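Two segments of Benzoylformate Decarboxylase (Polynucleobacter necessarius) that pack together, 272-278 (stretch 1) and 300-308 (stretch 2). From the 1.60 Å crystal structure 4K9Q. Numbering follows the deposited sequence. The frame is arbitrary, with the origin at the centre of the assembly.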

# COMPACT_ATOMS: atom_id res chain seq x y z
N ALA A 272 -3.61 -28.80 -0.51
CA ALA A 272 -2.35 -28.31 -1.07
C ALA A 272 -2.57 -27.28 -2.17
O ALA A 272 -3.59 -27.30 -2.86
N PRO A 273 -1.57 -26.42 -2.37
CA PRO A 273 -1.48 -25.62 -3.60
C PRO A 273 -1.36 -26.53 -4.81
O PRO A 273 -0.89 -27.68 -4.73
N VAL A 274 -1.76 -26.02 -5.96
CA VAL A 274 -1.57 -26.74 -7.21
C VAL A 274 -0.77 -25.83 -8.15
O VAL A 274 -1.35 -24.98 -8.82
N PHE A 275 0.56 -25.95 -8.16
CA PHE A 275 1.35 -26.74 -7.21
C PHE A 275 2.48 -25.86 -6.70
O PHE A 275 2.84 -24.86 -7.33
N ARG A 276 3.09 -26.27 -5.58
CA ARG A 276 4.19 -25.52 -4.99
C ARG A 276 5.50 -25.89 -5.69
O ARG A 276 6.38 -26.57 -5.13
N TYR A 277 5.63 -25.42 -6.93
CA TYR A 277 6.83 -25.67 -7.73
C TYR A 277 8.00 -24.83 -7.23
O TYR A 277 7.81 -23.85 -6.52
N TYR A 278 9.20 -25.21 -7.62
CA TYR A 278 10.38 -24.43 -7.23
C TYR A 278 11.31 -24.21 -8.43
O TYR A 278 11.33 -23.11 -8.99
N ASN A 300 -7.09 -18.22 -1.68
CA ASN A 300 -5.94 -17.73 -2.44
C ASN A 300 -5.30 -18.85 -3.26
O ASN A 300 -4.94 -18.66 -4.42
N MET A 301 -5.17 -20.03 -2.64
CA MET A 301 -4.55 -21.18 -3.31
C MET A 301 -5.36 -21.66 -4.51
O MET A 301 -4.81 -21.90 -5.59
N THR A 302 -6.66 -21.80 -4.32
CA THR A 302 -7.49 -22.24 -5.42
C THR A 302 -7.57 -21.16 -6.52
O THR A 302 -7.67 -21.48 -7.70
N SER A 303 -7.51 -19.89 -6.13
CA SER A 303 -7.63 -18.82 -7.12
C SER A 303 -6.49 -18.79 -8.13
O SER A 303 -6.67 -18.30 -9.25
N LYS A 304 -5.34 -19.33 -7.74
CA LYS A 304 -4.13 -19.22 -8.56
C LYS A 304 -3.57 -20.57 -9.04
O LYS A 304 -2.46 -20.64 -9.57
N ALA A 305 -4.35 -21.64 -8.86
CA ALA A 305 -3.95 -22.97 -9.31
C ALA A 305 -3.60 -22.99 -10.80
O ALA A 305 -4.19 -22.25 -11.60
N VAL A 306 -2.67 -23.84 -11.20
CA VAL A 306 -2.26 -23.90 -12.61
C VAL A 306 -3.29 -24.64 -13.47
O VAL A 306 -3.35 -24.45 -14.69
N VAL A 307 -4.09 -25.49 -12.84
CA VAL A 307 -5.01 -26.35 -13.56
C VAL A 307 -6.09 -26.86 -12.61
O VAL A 307 -5.88 -26.89 -11.39
N GLY A 308 -7.24 -27.23 -13.17
CA GLY A 308 -8.18 -28.06 -12.43
C GLY A 308 -9.50 -27.44 -12.01
O GLY A 308 -9.74 -26.25 -12.21

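Stretch 2 opens on the last part of a helix. Asn300 lies out of reach of stretch 1 and serves its own segment instead. Its carbonyl O accepts a hydrogen bond from Ser303 OG at 2.8 Å, and its OD1 accepts one from Lys304 NZ, also at 2.8 Å. Asn300 is in the t rotamer.

Met301 makes the first contact. Its CA-to-CB bond points toward stretch 1, with chi1 and chi2 both m. This brings Met301 SD to 3.8 Å from Pro273 CG, an apolar contact against the proline ring. The Met301 backbone contributes through water 1. The water donates to Met301 O at 2.7 Å and accepts from Val274 N at 2.8 Å, so it bridges two backbone groups that do not meet directly.

Thr302 (p) points away. Lys304 reaches Asn300 with chi1 p and the remaining chi angles t, and it makes no contact with stretch 1.

From Ala305 onward the packing centres on Val274, which points toward stretch 2 in the t rotamer. Ala305 CB lies 4.0 Å from Val274 CB. Ala305 CA also makes a CA-H...O contact with Val274 O at 3.3 Å.

That same carbonyl takes the direct hydrogen bond of the interface: Val306 N donates to Val274 O at 3.0 Å, with an angle of 157° at the hydrogen. Val306 points toward stretch 1 with chi1 m. Its CG2 lies 3.9 Å from Val274 CG1 and 4.1 Å from Tyr277 OH. Its CG1 sits at the edge of the Tyr277 ring, 4.2 Å from Tyr277 CE2. Tyr277 is m and points toward stretch 2.

Val307 (p) is set sideways, yet its CG1 comes within 4.0 Å of Val274 CG1. Gly308 has no side chain, and its backbone angles by themselves call for glycine.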

# COMPACT_ATOMS: atom_id res chain seq x y z
CB ALA A 272 -1.56 -29.48 -1.63
CB PRO A 273 -0.15 -24.86 -3.43
CG PRO A 273 0.19 -24.95 -1.97
CD PRO A 273 -0.39 -26.24 -1.50
CB VAL A 274 -2.94 -27.12 -7.85
CG1 VAL A 274 -2.78 -27.62 -9.29
CG2 VAL A 274 -3.63 -28.18 -7.01
CB PHE A 275 2.00 -27.94 -7.91
CG PHE A 275 1.07 -29.07 -8.19
CD1 PHE A 275 0.58 -29.85 -7.15
CD2 PHE A 275 0.70 -29.38 -9.49
CE1 PHE A 275 -0.26 -30.92 -7.39
CE2 PHE A 275 -0.15 -30.45 -9.75
CZ PHE A 275 -0.63 -31.22 -8.70
CB ARG A 276 4.26 -25.76 -3.48
CG ARG A 276 5.28 -24.89 -2.76
CD ARG A 276 5.14 -25.09 -1.26
NE ARG A 276 3.94 -24.41 -0.76
CZ ARG A 276 3.38 -24.68 0.42
NH1 ARG A 276 3.91 -25.63 1.19
NH2 ARG A 276 2.31 -24.02 0.81
CB TYR A 277 6.57 -25.31 -9.18
CG TYR A 277 5.49 -26.10 -9.89
CD1 TYR A 277 5.60 -27.48 -10.04
CD2 TYR A 277 4.39 -25.45 -10.46
CE1 TYR A 277 4.62 -28.19 -10.73
CE2 TYR A 277 3.42 -26.16 -11.15
CZ TYR A 277 3.54 -27.53 -11.28
OH TYR A 277 2.58 -28.24 -11.98
CB TYR A 278 11.09 -25.08 -6.03
CG TYR A 278 12.29 -24.31 -5.53
CD1 TYR A 278 12.46 -22.96 -5.82
CD2 TYR A 278 13.26 -24.94 -4.77
CE1 TYR A 278 13.57 -22.26 -5.37
CE2 TYR A 278 14.37 -24.25 -4.30
CZ TYR A 278 14.52 -22.91 -4.61
OH TYR A 278 15.62 -22.22 -4.14
CB ASN A 300 -4.91 -17.07 -1.52
CG ASN A 300 -3.67 -16.59 -2.28
OD1 ASN A 300 -2.60 -17.21 -2.20
ND2 ASN A 300 -3.82 -15.50 -3.02
CB MET A 301 -4.33 -22.34 -2.34
CG MET A 301 -3.32 -22.04 -1.27
SD MET A 301 -1.74 -21.62 -2.03
CE MET A 301 -1.32 -20.18 -1.06
CB THR A 302 -8.89 -22.65 -4.94
OG1 THR A 302 -9.40 -21.64 -4.06
CG2 THR A 302 -8.83 -24.00 -4.19
CB SER A 303 -7.78 -17.44 -6.45
OG SER A 303 -6.53 -16.93 -6.01
CB LYS A 304 -3.04 -18.43 -7.82
CG LYS A 304 -2.45 -19.13 -6.61
CD LYS A 304 -1.65 -18.15 -5.77
CE LYS A 304 -0.85 -18.86 -4.71
NZ LYS A 304 -0.35 -17.90 -3.68
CB ALA A 305 -5.06 -23.99 -9.01
CB VAL A 306 -0.87 -24.54 -12.78
CG1 VAL A 306 0.22 -23.64 -12.20
CG2 VAL A 306 -0.81 -25.91 -12.13
CB VAL A 307 -4.26 -27.58 -14.15
CG1 VAL A 307 -3.83 -28.54 -13.04
CG2 VAL A 307 -5.10 -28.30 -15.20
O HOH W 1 -2.51 -23.28 -5.93